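Long-range contact in uncharacterized protein (Parabacteroides merdae, PDB 4R7F), which is of unknown function but carries immunoglobulin-like beta-sandwich domains, the first related to the plug protein of the type 9 secretion system: residues A[51-64]-A[110-123]. Sequence-based numbering, arbitrary orientation.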
ATOM      1  N   THR A  51     -26.679 -29.205   6.438  1.00 88.48           N
ATOM      2  CA  THR A  51     -26.753 -29.146   7.877  1.00 66.80           C
ATOM      3  C   THR A  51     -27.257 -27.757   8.214  1.00 64.93           C
ATOM      4  O   THR A  51     -26.921 -26.794   7.521  1.00 81.38           O
ATOM      5  CB  THR A  51     -25.344 -29.356   8.449  1.00 69.99           C
ATOM      6  OG1 THR A  51     -24.876 -30.653   8.073  1.00 65.80           O
ATOM      7  CG2 THR A  51     -25.312 -29.217   9.966  1.00 62.82           C
ATOM      8  N   ARG A  52     -28.072 -27.649   9.256  1.00 69.28           N
ATOM      9  CA  ARG A  52     -28.617 -26.353   9.677  1.00 79.42           C
ATOM     10  C   ARG A  52     -27.685 -25.735  10.705  1.00 59.38           C
ATOM     11  O   ARG A  52     -27.574 -26.250  11.816  1.00 55.88           O
ATOM     12  CB  ARG A  52     -30.012 -26.513  10.302  1.00 89.50           C
ATOM     13  CG  ARG A  52     -31.099 -26.970   9.344  1.00110.72           C
ATOM     14  CD  ARG A  52     -31.634 -25.828   8.489  1.00124.52           C
ATOM     15  NE  ARG A  52     -32.717 -25.108   9.159  1.00126.80           N
ATOM     16  CZ  ARG A  52     -33.490 -24.187   8.585  1.00114.16           C
ATOM     17  NH1 ARG A  52     -33.316 -23.842   7.311  1.00117.84           N
ATOM     18  NH2 ARG A  52     -34.444 -23.597   9.295  1.00 95.96           N
ATOM     19  N   TYR A  53     -27.002 -24.650  10.338  1.00 59.00           N
ATOM     20  CA  TYR A  53     -26.197 -23.929  11.319  1.00 53.39           C
ATOM     21  C   TYR A  53     -26.861 -22.619  11.691  1.00 56.02           C
ATOM     22  O   TYR A  53     -27.435 -21.940  10.840  1.00 51.60           O
ATOM     23  CB  TYR A  53     -24.796 -23.614  10.797  1.00 51.06           C
ATOM     24  CG  TYR A  53     -23.969 -24.796  10.364  1.00 41.91           C
ATOM     25  CD1 TYR A  53     -23.446 -25.690  11.290  1.00 48.27           C
ATOM     26  CD2 TYR A  53     -23.634 -24.977   9.017  1.00 46.63           C
ATOM     27  CE1 TYR A  53     -22.648 -26.767  10.883  1.00 42.94           C
ATOM     28  CE2 TYR A  53     -22.832 -26.042   8.604  1.00 40.11           C
ATOM     29  CZ  TYR A  53     -22.357 -26.939   9.533  1.00 40.69           C
ATOM     30  OH  TYR A  53     -21.598 -28.002   9.093  1.00 54.60           O
ATOM     31  N   ALA A  54     -26.753 -22.273  12.969  1.00 51.00           N
ATOM     32  CA  ALA A  54     -27.240 -21.017  13.497  1.00 52.72           C
ATOM     33  C   ALA A  54     -26.128 -20.294  14.300  1.00 45.57           C
ATOM     34  O   ALA A  54     -25.170 -20.915  14.739  1.00 38.37           O
ATOM     35  CB  ALA A  54     -28.445 -21.296  14.389  1.00 51.32           C
ATOM     36  N   TYR A  55     -26.264 -18.991  14.524  1.00 51.51           N
ATOM     37  CA  TYR A  55     -25.219 -18.243  15.254  1.00 44.45           C
ATOM     38  C   TYR A  55     -25.733 -17.348  16.379  1.00 43.92           C
ATOM     39  O   TYR A  55     -26.882 -16.942  16.367  1.00 39.50           O
ATOM     40  CB  TYR A  55     -24.404 -17.395  14.276  1.00 38.65           C
ATOM     41  CG  TYR A  55     -25.188 -16.313  13.585  1.00 41.20           C
ATOM     42  CD1 TYR A  55     -25.949 -16.606  12.460  1.00 47.13           C
ATOM     43  CD2 TYR A  55     -25.152 -14.996  14.027  1.00 40.39           C
ATOM     44  CE1 TYR A  55     -26.670 -15.629  11.804  1.00 43.47           C
ATOM     45  CE2 TYR A  55     -25.868 -14.001  13.363  1.00 43.96           C
ATOM     46  CZ  TYR A  55     -26.635 -14.333  12.253  1.00 46.79           C
ATOM     47  OH  TYR A  55     -27.375 -13.397  11.568  1.00 46.50           O
ATOM     48  N   ASN A  56     -24.853 -17.084  17.351  1.00 41.25           N
ATOM     49  CA  ASN A  56     -25.036 -16.060  18.370  1.00 43.84           C
ATOM     50  C   ASN A  56     -24.000 -14.944  18.252  1.00 46.02           C
ATOM     51  O   ASN A  56     -22.830 -15.194  17.939  1.00 39.70           O
ATOM     52  CB  ASN A  56     -24.863 -16.633  19.779  1.00 49.94           C
ATOM     53  CG  ASN A  56     -25.772 -17.791  20.057  1.00 55.02           C
ATOM     54  OD1 ASN A  56     -26.932 -17.832  19.645  1.00 60.57           O
ATOM     55  ND2 ASN A  56     -25.248 -18.741  20.785  1.00 61.61           N
ATOM     56  N   VAL A  57     -24.421 -13.732  18.594  1.00 41.36           N
ATOM     57  CA  VAL A  57     -23.560 -12.571  18.622  1.00 39.95           C
ATOM     58  C   VAL A  57     -23.133 -12.309  20.067  1.00 42.64           C
ATOM     59  O   VAL A  57     -23.975 -12.177  20.971  1.00 40.38           O
ATOM     60  CB  VAL A  57     -24.293 -11.365  18.014  1.00 38.90           C
ATOM     61  CG1 VAL A  57     -23.403 -10.144  17.947  1.00 41.75           C
ATOM     62  CG2 VAL A  57     -24.768 -11.723  16.617  1.00 42.47           C
ATOM     63  N   VAL A  58     -21.819 -12.258  20.288  1.00 40.24           N
ATOM     64  CA  VAL A  58     -21.270 -11.960  21.611  1.00 33.33           C
ATOM     65  C   VAL A  58     -20.536 -10.641  21.546  1.00 38.63           C
ATOM     66  O   VAL A  58     -19.627 -10.456  20.734  1.00 33.25           O
ATOM     67  CB  VAL A  58     -20.304 -13.036  22.122  1.00 34.96           C
ATOM     68  CG1 VAL A  58     -19.717 -12.613  23.449  1.00 37.50           C
ATOM     69  CG2 VAL A  58     -21.000 -14.389  22.282  1.00 37.89           C
ATOM     70  N   HIS A  59     -20.943  -9.708  22.395  1.00 40.03           N
ATOM     71  CA  HIS A  59     -20.247  -8.460  22.463  1.00 37.40           C
ATOM     72  C   HIS A  59     -19.096  -8.574  23.474  1.00 40.43           C
ATOM     73  O   HIS A  59     -19.310  -9.036  24.606  1.00 32.43           O
ATOM     74  CB  HIS A  59     -21.166  -7.314  22.844  1.00 35.56           C
ATOM     75  CG  HIS A  59     -20.487  -5.988  22.759  1.00 37.51           C
ATOM     76  ND1 HIS A  59     -19.844  -5.409  23.833  1.00 35.82           N
ATOM     77  CD2 HIS A  59     -20.267  -5.169  21.704  1.00 36.81           C
ATOM     78  CE1 HIS A  59     -19.316  -4.261  23.455  1.00 37.98           C
ATOM     79  NE2 HIS A  59     -19.532  -4.106  22.162  1.00 29.53           N
ATOM     80  N   CYS A  60     -17.899  -8.109  23.061  1.00 34.59           N
ATOM     81  CA  CYS A  60     -16.694  -8.214  23.862  1.00 36.50           C
ATOM     82  C   CYS A  60     -16.050  -6.885  24.160  1.00 33.51           C
ATOM     83  O   CYS A  60     -16.174  -5.913  23.438  1.00 34.60           O
ATOM     84  CB  CYS A  60     -15.659  -9.109  23.159  1.00 40.95           C
ATOM     85  SG  CYS A  60     -16.248 -10.776  22.798  1.00 35.59           S
ATOM     86  N   ASN A  61     -15.304  -6.867  25.238  1.00 36.21           N
ATOM     87  CA  ASN A  61     -14.489  -5.711  25.563  1.00 37.46           C
ATOM     88  C   ASN A  61     -13.175  -5.700  24.794  1.00 31.73           C
ATOM     89  O   ASN A  61     -12.929  -6.581  23.974  1.00 27.99           O
ATOM     90  CB  ASN A  61     -14.352  -5.622  27.084  1.00 32.84           C
ATOM     91  CG  ASN A  61     -15.605  -4.998  27.711  1.00 47.27           C
ATOM     92  OD1 ASN A  61     -16.333  -4.222  27.050  1.00 43.83           O
ATOM     93  ND2 ASN A  61     -15.887  -5.351  28.942  1.00 36.42           N
ATOM     94  N   ALA A  62     -12.356  -4.679  25.017  1.00 31.88           N
ATOM     95  CA  ALA A  62     -11.151  -4.470  24.243  1.00 31.01           C
ATOM     96  C   ALA A  62     -10.242  -5.695  24.221  1.00 35.28           C
ATOM     97  O   ALA A  62      -9.665  -6.009  23.188  1.00 33.12           O
ATOM     98  CB  ALA A  62     -10.396  -3.276  24.774  1.00 33.87           C
ATOM     99  N   ASP A  63     -10.143  -6.386  25.354  1.00 29.25           N
ATOM    100  CA  ASP A  63      -9.284  -7.565  25.480  1.00 31.69           C
ATOM    101  C   ASP A  63      -9.932  -8.879  25.024  1.00 33.36           C
ATOM    102  O   ASP A  63      -9.364  -9.945  25.209  1.00 36.93           O
ATOM    103  CB  ASP A  63      -8.732  -7.714  26.910  1.00 31.51           C
ATOM    104  CG  ASP A  63      -9.807  -8.064  27.946  1.00 33.28           C
ATOM    105  OD1 ASP A  63     -11.008  -8.080  27.634  1.00 38.17           O
ATOM    106  OD2 ASP A  63      -9.431  -8.302  29.103  1.00 38.06           O
ATOM    107  N   TRP A  64     -11.088  -8.786  24.390  1.00 29.03           N
ATOM    108  CA  TRP A  64     -11.796  -9.947  23.809  1.00 27.39           C
ATOM    109  C   TRP A  64     -12.354 -10.904  24.850  1.00 26.89           C
ATOM    110  O   TRP A  64     -12.632 -12.049  24.537  1.00 34.23           O
ATOM    111  CB  TRP A  64     -10.933 -10.667  22.757  1.00 28.29           C
ATOM    112  CG  TRP A  64     -10.874  -9.922  21.488  1.00 28.35           C
ATOM    113  CD1 TRP A  64      -9.861  -9.087  21.054  1.00 34.11           C
ATOM    114  CD2 TRP A  64     -11.880  -9.882  20.478  1.00 27.36           C
ATOM    115  NE1 TRP A  64     -10.186  -8.545  19.827  1.00 27.18           N
ATOM    116  CE2 TRP A  64     -11.412  -9.022  19.448  1.00 31.50           C
ATOM    117  CE3 TRP A  64     -13.123 -10.484  20.333  1.00 30.47           C
ATOM    118  CZ2 TRP A  64     -12.140  -8.779  18.299  1.00 29.32           C
ATOM    119  CZ3 TRP A  64     -13.850 -10.241  19.179  1.00 36.21           C
ATOM    120  CH2 TRP A  64     -13.346  -9.402  18.170  1.00 33.36           C
ATOM    121  N   PHE A 110     -26.117  -3.911  14.393  1.00 46.35           N
ATOM    122  CA  PHE A 110     -25.422  -3.624  15.635  1.00 46.61           C
ATOM    123  C   PHE A 110     -25.779  -2.233  16.122  1.00 47.34           C
ATOM    124  O   PHE A 110     -25.945  -1.321  15.327  1.00 42.36           O
ATOM    125  CB  PHE A 110     -23.911  -3.712  15.427  1.00 45.30           C
ATOM    126  CG  PHE A 110     -23.462  -5.011  14.826  1.00 38.46           C
ATOM    127  CD1 PHE A 110     -23.548  -6.172  15.541  1.00 37.80           C
ATOM    128  CD2 PHE A 110     -22.956  -5.057  13.539  1.00 38.17           C
ATOM    129  CE1 PHE A 110     -23.155  -7.371  14.988  1.00 41.49           C
ATOM    130  CE2 PHE A 110     -22.536  -6.243  12.993  1.00 39.52           C
ATOM    131  CZ  PHE A 110     -22.649  -7.405  13.717  1.00 38.05           C
ATOM    132  N   LYS A 111     -25.871  -2.082  17.433  1.00 39.01           N
ATOM    133  CA  LYS A 111     -26.216  -0.822  18.026  1.00 39.27           C
ATOM    134  C   LYS A 111     -25.021  -0.084  18.583  1.00 43.43           C
ATOM    135  O   LYS A 111     -25.138   1.094  18.842  1.00 50.24           O
ATOM    136  CB  LYS A 111     -27.207  -1.040  19.160  1.00 42.84           C
ATOM    137  CG  LYS A 111     -28.581  -1.447  18.694  1.00 46.71           C
ATOM    138  CD  LYS A 111     -29.463  -1.741  19.882  1.00 55.57           C
ATOM    139  CE  LYS A 111     -30.873  -2.009  19.400  1.00 69.81           C
ATOM    140  NZ  LYS A 111     -31.695  -2.515  20.520  1.00 82.94           N
ATOM    141  N   VAL A 112     -23.897  -0.766  18.826  1.00 43.77           N
ATOM    142  CA  VAL A 112     -22.735  -0.117  19.464  1.00 35.80           C
ATOM    143  C   VAL A 112     -21.458  -0.594  18.803  1.00 39.75           C
ATOM    144  O   VAL A 112     -21.427  -1.617  18.126  1.00 32.04           O
ATOM    145  CB  VAL A 112     -22.617  -0.394  20.989  1.00 34.94           C
ATOM    146  CG1 VAL A 112     -23.769   0.256  21.781  1.00 35.88           C
ATOM    147  CG2 VAL A 112     -22.540  -1.891  21.255  1.00 42.79           C
ATOM    148  N   SER A 113     -20.391   0.149  19.026  1.00 31.05           N
ATOM    149  CA  SER A 113     -19.121  -0.236  18.497  1.00 36.68           C
ATOM    150  C   SER A 113     -18.501  -1.295  19.397  1.00 29.05           C
ATOM    151  O   SER A 113     -19.031  -1.619  20.455  1.00 31.93           O
ATOM    152  CB  SER A 113     -18.226   0.998  18.406  1.00 29.34           C
ATOM    153  OG  SER A 113     -17.841   1.427  19.685  1.00 26.28           O
ATOM    154  N   GLY A 114     -17.344  -1.790  18.998  1.00 31.18           N
ATOM    155  CA  GLY A 114     -16.564  -2.687  19.856  1.00 32.56           C
ATOM    156  C   GLY A 114     -16.216  -3.986  19.166  1.00 37.35           C
ATOM    157  O   GLY A 114     -16.326  -4.118  17.925  1.00 31.23           O
ATOM    158  N   ASN A 115     -15.808  -4.949  19.987  1.00 29.39           N
ATOM    159  CA  ASN A 115     -15.392  -6.251  19.510  1.00 26.24           C
ATOM    160  C   ASN A 115     -16.584  -7.230  19.499  1.00 30.10           C
ATOM    161  O   ASN A 115     -17.310  -7.325  20.496  1.00 37.83           O
ATOM    162  CB  ASN A 115     -14.292  -6.762  20.414  1.00 23.40           C
ATOM    163  CG  ASN A 115     -12.970  -6.052  20.189  1.00 30.22           C
ATOM    164  OD1 ASN A 115     -12.754  -5.437  19.146  1.00 23.17           O
ATOM    165  ND2 ASN A 115     -12.088  -6.106  21.190  1.00 36.28           N
ATOM    166  N   TYR A 116     -16.782  -7.933  18.395  1.00 27.21           N
ATOM    167  CA  TYR A 116     -17.876  -8.935  18.284  1.00 32.89           C
ATOM    168  C   TYR A 116     -17.344 -10.337  17.975  1.00 37.47           C
ATOM    169  O   TYR A 116     -16.431 -10.500  17.158  1.00 34.06           O
ATOM    170  CB  TYR A 116     -18.896  -8.556  17.207  1.00 31.91           C
ATOM    171  CG  TYR A 116     -19.760  -7.374  17.576  1.00 36.20           C
ATOM    172  CD1 TYR A 116     -19.368  -6.071  17.286  1.00 35.97           C
ATOM    173  CD2 TYR A 116     -20.954  -7.554  18.230  1.00 36.98           C
ATOM    174  CE1 TYR A 116     -20.141  -4.986  17.663  1.00 35.35           C
ATOM    175  CE2 TYR A 116     -21.734  -6.478  18.598  1.00 37.57           C
ATOM    176  CZ  TYR A 116     -21.324  -5.206  18.315  1.00 37.80           C
ATOM    177  OH  TYR A 116     -22.128  -4.175  18.676  1.00 33.21           O
ATOM    178  N   ALA A 117     -17.917 -11.339  18.652  1.00 31.47           N
ATOM    179  CA  ALA A 117     -17.619 -12.721  18.403  1.00 28.20           C
ATOM    180  C   ALA A 117     -18.880 -13.463  17.990  1.00 37.64           C
ATOM    181  O   ALA A 117     -19.895 -13.471  18.699  1.00 42.02           O
ATOM    182  CB  ALA A 117     -17.004 -13.347  19.620  1.00 28.32           C
ATOM    183  N   ILE A 118     -18.803 -14.081  16.814  1.00 37.42           N
ATOM    184  CA  ILE A 118     -19.909 -14.824  16.234  1.00 34.43           C
ATOM    185  C   ILE A 118     -19.677 -16.293  16.499  1.00 32.68           C
ATOM    186  O   ILE A 118     -18.735 -16.867  15.961  1.00 32.69           O
ATOM    187  CB  ILE A 118     -20.007 -14.600  14.711  1.00 34.78           C
ATOM    188  CG1 ILE A 118     -20.246 -13.131  14.400  1.00 35.91           C
ATOM    189  CG2 ILE A 118     -21.129 -15.420  14.127  1.00 38.56           C
ATOM    190  CD1 ILE A 118     -21.321 -12.472  15.241  1.00 39.75           C
ATOM    191  N   GLN A 119     -20.516 -16.913  17.326  1.00 32.08           N
ATOM    192  CA  GLN A 119     -20.331 -18.331  17.634  1.00 35.64           C
ATOM    193  C   GLN A 119     -21.353 -19.089  16.842  1.00 37.63           C
ATOM    194  O   GLN A 119     -22.514 -18.742  16.876  1.00 37.69           O
ATOM    195  CB  GLN A 119     -20.513 -18.594  19.102  1.00 40.89           C
ATOM    196  CG  GLN A 119     -19.720 -17.639  19.930  1.00 36.82           C
ATOM    197  CD  GLN A 119     -19.222 -18.268  21.182  1.00 40.32           C
ATOM    198  OE1 GLN A 119     -19.905 -18.289  22.208  1.00 37.97           O
ATOM    199  NE2 GLN A 119     -18.013 -18.794  21.111  1.00 38.78           N
ATOM    200  N   VAL A 120     -20.905 -20.088  16.091  1.00 34.04           N
ATOM    201  CA  VAL A 120     -21.779 -20.860  15.228  1.00 40.70           C
ATOM    202  C   VAL A 120     -21.911 -22.274  15.778  1.00 39.25           C
ATOM    203  O   VAL A 120     -21.019 -22.796  16.447  1.00 45.15           O
ATOM    204  CB  VAL A 120     -21.303 -20.851  13.770  1.00 39.86           C
ATOM    205  CG1 VAL A 120     -22.198 -21.717  12.891  1.00 39.36           C
ATOM    206  CG2 VAL A 120     -21.244 -19.405  13.257  1.00 34.70           C
ATOM    207  N   TYR A 121     -23.073 -22.864  15.547  1.00 40.73           N
ATOM    208  CA  TYR A 121     -23.371 -24.208  16.048  1.00 42.19           C
ATOM    209  C   TYR A 121     -24.364 -24.854  15.116  1.00 42.27           C
ATOM    210  O   TYR A 121     -25.050 -24.161  14.326  1.00 41.04           O
ATOM    211  CB  TYR A 121     -23.936 -24.149  17.498  1.00 43.97           C
ATOM    212  CG  TYR A 121     -25.157 -23.256  17.666  1.00 45.50           C
ATOM    213  CD1 TYR A 121     -26.452 -23.754  17.479  1.00 55.48           C
ATOM    214  CD2 TYR A 121     -25.024 -21.895  17.978  1.00 54.28           C
ATOM    215  CE1 TYR A 121     -27.568 -22.932  17.622  1.00 59.26           C
ATOM    216  CE2 TYR A 121     -26.141 -21.069  18.108  1.00 53.45           C
ATOM    217  CZ  TYR A 121     -27.405 -21.597  17.933  1.00 55.73           C
ATOM    218  OH  TYR A 121     -28.508 -20.797  18.074  1.00 69.43           O
ATOM    219  N   ASN A 122     -24.427 -26.181  15.198  1.00 53.96           N
ATOM    220  CA  ASN A 122     -25.475 -26.961  14.563  1.00 50.34           C
ATOM    221  C   ASN A 122     -26.773 -26.750  15.335  1.00 56.22           C
ATOM    222  O   ASN A 122     -26.762 -26.915  16.557  1.00 52.62           O
ATOM    223  CB  ASN A 122     -25.087 -28.428  14.638  1.00 62.31           C
ATOM    224  CG  ASN A 122     -25.927 -29.296  13.735  1.00 68.39           C
ATOM    225  OD1 ASN A 122     -27.151 -29.105  13.574  1.00 69.04           O
ATOM    226  ND2 ASN A 122     -25.272 -30.261  13.129  1.00 62.03           N
ATOM    227  N   GLU A 123     -27.872 -26.391  14.652  1.00 54.26           N
ATOM    228  CA  GLU A 123     -29.164 -26.124  15.333  1.00 62.17           C
ATOM    229  C   GLU A 123     -29.582 -27.236  16.294  1.00 77.84           C
ATOM    230  O   GLU A 123     -30.122 -26.941  17.358  1.00 81.46           O
ATOM    231  CB  GLU A 123     -30.299 -25.889  14.341  1.00 69.48           C
ATOM    232  CG  GLU A 123     -30.314 -24.502  13.728  1.00 73.88           C
ATOM    233  CD  GLU A 123     -31.622 -24.160  13.027  1.00 88.65           C
ATOM    234  OE1 GLU A 123     -32.251 -25.051  12.398  1.00 79.65           O
ATOM    235  OE2 GLU A 123     -32.012 -22.979  13.098  1.00 77.29           O
TER
HETATM  236  O   HOH W   1     -14.934  -3.583  22.702  1.00 27.82           O
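Strands 53-60 and 114-122 pair as antiparallel neighbours in one sheet of an immunoglobulin-like beta-sandwich domain. The axes of these short segments approach to 4.6 Å, with their N-to-C directions 155° apart. Backbone hydrogen bonds join Ala54 with Tyr121, Asn56 with Gln119 and Val58 with Ala117 in both directions. At Cys60 only the N to Asn115 O bond is direct; a water bridges Cys60 O and Asn115 N. Tyr55, Val57, Ile118 and Val120 lie on the face turned to strand 96-103 of the other sheet, where Val57 CG2 packs against Ile118 CD1. On that same face His59 CG stands anti to its backbone N (chi1 -173°). This brings the ring edge-on to the face of Tyr116, with planes at 79°. His59 NE2 then donates almost straight to Ser113 O at 3.1 Å, while His59 ND1 is hydrogen-bonded to Ser67 OG. Beyond Cys60 the chain turns back, and the face of Trp64 lies against the Asn115 side chain. Asn115 CB sits 3.5 Å from the centroid of the Trp64 six-membered ring, a CH-pi contact. An alanine in place of Trp64 would probably leave the Asn115 side chain without its flat cover and open a gap beside it. Asn115 OD1 is taken by Tyr379 and Ser136. Asn115 ND2 donates to Asn61 O at 2.9 Å; Trp64 N reaches the same oxygen from the other face of its carbonyl plane.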